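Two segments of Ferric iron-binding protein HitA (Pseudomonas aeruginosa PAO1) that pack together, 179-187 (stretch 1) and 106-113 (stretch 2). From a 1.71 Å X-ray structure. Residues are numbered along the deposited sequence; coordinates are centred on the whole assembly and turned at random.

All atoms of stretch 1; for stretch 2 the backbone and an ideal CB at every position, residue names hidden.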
# COMPACT_ATOMS: atom_id res chain seq x y z
N ALA A 179 1.32 -12.88 -10.14
CA ALA A 179 2.63 -12.46 -10.65
C ALA A 179 3.77 -13.01 -9.78
O ALA A 179 4.81 -13.43 -10.30
CB ALA A 179 2.70 -10.94 -10.72
N MET A 180 3.58 -12.99 -8.46
CA MET A 180 4.62 -13.48 -7.56
C MET A 180 4.80 -14.99 -7.70
O MET A 180 5.92 -15.49 -7.74
CB MET A 180 4.29 -13.11 -6.11
CG MET A 180 5.27 -13.61 -5.06
SD MET A 180 6.85 -12.72 -5.08
CE MET A 180 7.93 -13.94 -5.82
N LYS A 181 3.69 -15.73 -7.78
CA LYS A 181 3.83 -17.16 -8.00
C LYS A 181 4.42 -17.45 -9.38
O LYS A 181 5.13 -18.45 -9.54
CB LYS A 181 2.48 -17.85 -7.81
CG LYS A 181 2.05 -17.92 -6.34
CD LYS A 181 0.64 -18.50 -6.20
CE LYS A 181 0.23 -18.68 -4.73
NZ LYS A 181 -1.12 -19.34 -4.59
N ALA A 182 4.16 -16.60 -10.38
CA ALA A 182 4.73 -16.83 -11.71
C ALA A 182 6.25 -16.69 -11.68
O ALA A 182 6.96 -17.43 -12.37
CB ALA A 182 4.13 -15.87 -12.73
N VAL A 183 6.78 -15.74 -10.90
CA VAL A 183 8.23 -15.68 -10.72
C VAL A 183 8.73 -16.92 -9.99
O VAL A 183 9.72 -17.54 -10.39
CB VAL A 183 8.64 -14.40 -9.97
CG1 VAL A 183 10.16 -14.40 -9.71
CG2 VAL A 183 8.23 -13.17 -10.74
N GLU A 184 8.04 -17.28 -8.90
CA GLU A 184 8.47 -18.41 -8.10
C GLU A 184 8.44 -19.71 -8.89
O GLU A 184 9.29 -20.58 -8.68
CB GLU A 184 7.58 -18.52 -6.86
CG GLU A 184 7.86 -19.74 -6.00
CD GLU A 184 9.23 -19.67 -5.33
OE1 GLU A 184 9.76 -18.55 -5.19
OE2 GLU A 184 9.76 -20.74 -4.95
N ASN A 185 7.49 -19.84 -9.82
CA ASN A 185 7.29 -21.06 -10.61
C ASN A 185 8.00 -21.02 -11.95
O ASN A 185 7.77 -21.91 -12.78
CB ASN A 185 5.80 -21.31 -10.82
CG ASN A 185 5.10 -21.77 -9.56
OD1 ASN A 185 5.70 -22.42 -8.70
ND2 ASN A 185 3.82 -21.44 -9.45
N GLY A 186 8.85 -20.03 -12.20
CA GLY A 186 9.64 -20.01 -13.41
C GLY A 186 8.90 -19.62 -14.67
O GLY A 186 9.39 -19.90 -15.77
N GLU A 187 7.74 -18.98 -14.55
CA GLU A 187 7.00 -18.59 -15.75
C GLU A 187 7.45 -17.24 -16.29
O GLU A 187 7.34 -16.99 -17.49
CB GLU A 187 5.51 -18.56 -15.45
CG GLU A 187 4.93 -19.94 -15.19
CD GLU A 187 3.82 -19.89 -14.18
OE1 GLU A 187 3.72 -20.83 -13.36
OE2 GLU A 187 3.05 -18.90 -14.20
N UNK A 106 11.72 -5.62 -6.75
CA UNK A 106 11.77 -6.43 -7.96
C UNK A 106 11.95 -7.89 -7.52
O UNK A 106 13.04 -8.28 -7.08
CB UNK A 106 12.90 -5.98 -8.89
N UNK A 107 10.90 -8.70 -7.60
CA UNK A 107 11.07 -10.12 -7.33
C UNK A 107 11.70 -10.77 -8.55
O UNK A 107 11.39 -10.38 -9.69
CB UNK A 107 9.74 -10.78 -6.98
N UNK A 108 12.62 -11.70 -8.34
CA UNK A 108 13.28 -12.32 -9.48
C UNK A 108 13.61 -13.77 -9.16
O UNK A 108 13.73 -14.17 -8.00
CB UNK A 108 14.55 -11.55 -9.86
N UNK A 109 13.77 -14.56 -10.23
CA UNK A 109 14.13 -15.97 -10.12
C UNK A 109 15.62 -16.10 -10.39
O UNK A 109 16.04 -15.89 -11.54
CB UNK A 109 13.32 -16.83 -11.09
N UNK A 110 16.45 -16.40 -9.39
CA UNK A 110 17.90 -16.43 -9.63
C UNK A 110 18.35 -17.58 -10.51
O UNK A 110 19.51 -17.58 -10.94
CB UNK A 110 18.64 -16.51 -8.30
N UNK A 111 17.48 -18.57 -10.77
CA UNK A 111 17.81 -19.59 -11.76
C UNK A 111 17.70 -19.05 -13.18
O UNK A 111 18.32 -19.60 -14.09
CB UNK A 111 16.90 -20.81 -11.59
N UNK A 112 16.93 -17.97 -13.38
CA UNK A 112 16.70 -17.44 -14.71
C UNK A 112 17.40 -16.13 -14.98
O UNK A 112 17.58 -15.78 -16.15
CB UNK A 112 15.20 -17.26 -14.94
N UNK A 113 17.82 -15.41 -13.95
CA UNK A 113 18.60 -14.19 -14.13
C UNK A 113 19.47 -13.99 -12.90
O UNK A 113 19.00 -14.09 -11.77
CB UNK A 113 17.70 -12.98 -14.37

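Stretch 1 is the end of a helix, through 184, followed by a turn at 185-187. The strand at 106-108 runs beside it, with 36° between their N-to-C directions. No direct hydrogen bond joins the two stretches, so the fit rests on shape and one water.

Position 106 has an ideal CB with nothing of stretch 1 within 5.5 Å. The contact sets no demand here. The residue is L106, and its side chain stays out of reach.

At position 107 CA-to-CB points toward the helix. The ideal CB already lies 3.8 Å from M180 CE and 4.6 Å from V183 CG1. Both neighbours are apolar and the space is short, so a small apolar side chain suits best. The residue is A107. Its CB meets M180 CE at 3.8 Å, an apolar contact between side chains.

At position 108 CA-to-CB points away, as expected from the alternation of a strand. Phi/psi of -147/157 is extended, and many side chains would do, aromatic and branched ones among them. The residue is Y108. Its backbone does the packing: V183 CG1 sits 3.5 Å from Y108 C. The hydroxyl is hydrogen-bonded elsewhere in the structure.

Position 109 turns toward stretch 1 again. Its CA is 5.9 Å from V183 CA, and the ideal CB is 3.7 Å from V183 O. A carbonyl and the open turn at G186 lie ahead, so a modest polar side chain with a donor would suit; a small apolar one could also fit. The residue is N109. V183 CG1 packs 4.2 Å from N109 CB. N109 ND2 lies 3.8 Å from G186 CA and donates to water 1, whose O is 3.1 Å from N109 ND2. That water donates in turn to V183 O, 3.3 Å from the water O, and so bridges the stretches. The amide oxygen, OD1, accepts from the backbone N of position 111, 2.9 Å from N109 OD1.

Positions 110 and 111 find nothing of stretch 1 near their ideal CB. Phi of -69 at 110 allows proline, and the residues are P110 and K111.

Position 112 points toward stretch 1, but its ideal CB has no neighbour there within 5.5 Å. A long side chain could cross the gap, and a short one would leave it open. The residue is K112. It reaches across to the turn, with K112 CE 3.4 Å from G186 O.

Position 113 is out of reach and unconstrained by stretch 1; it is I113.

Stretch 2, residues 106-113: LAYNPKKI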
# COMPACT_ATOMS: atom_id res chain seq x y z
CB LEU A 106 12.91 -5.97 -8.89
CG LEU A 106 13.03 -6.70 -10.23
CD1 LEU A 106 11.90 -6.31 -11.17
CD2 LEU A 106 14.38 -6.34 -10.85
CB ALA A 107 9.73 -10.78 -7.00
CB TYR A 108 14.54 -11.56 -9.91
CG TYR A 108 15.72 -11.67 -8.95
CD1 TYR A 108 15.76 -10.91 -7.79
CD2 TYR A 108 16.80 -12.50 -9.23
CE1 TYR A 108 16.83 -10.99 -6.90
CE2 TYR A 108 17.89 -12.59 -8.34
CZ TYR A 108 17.89 -11.84 -7.19
OH TYR A 108 18.95 -11.91 -6.29
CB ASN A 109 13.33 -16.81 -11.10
CG ASN A 109 13.65 -18.30 -11.00
OD1 ASN A 109 14.63 -18.70 -10.37
ND2 ASN A 109 12.83 -19.12 -11.65
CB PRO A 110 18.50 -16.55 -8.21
CG PRO A 110 17.39 -17.04 -7.35
CD PRO A 110 16.10 -16.62 -7.98
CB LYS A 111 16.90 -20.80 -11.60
CG LYS A 111 16.87 -21.34 -10.18
CD LYS A 111 17.73 -22.57 -10.05
CE LYS A 111 16.88 -23.82 -9.92
NZ LYS A 111 17.74 -25.05 -9.86
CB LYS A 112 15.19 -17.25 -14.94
CG LYS A 112 14.40 -18.53 -14.71
CD LYS A 112 13.59 -18.88 -15.94
CE LYS A 112 12.81 -20.15 -15.74
NZ LYS A 112 13.51 -21.35 -16.30
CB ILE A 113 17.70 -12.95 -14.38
CG1 ILE A 113 18.57 -11.73 -14.68
CG2 ILE A 113 16.75 -12.66 -13.18
CD1 ILE A 113 17.84 -10.65 -15.47
O HOH W 1 11.06 -17.32 -13.38
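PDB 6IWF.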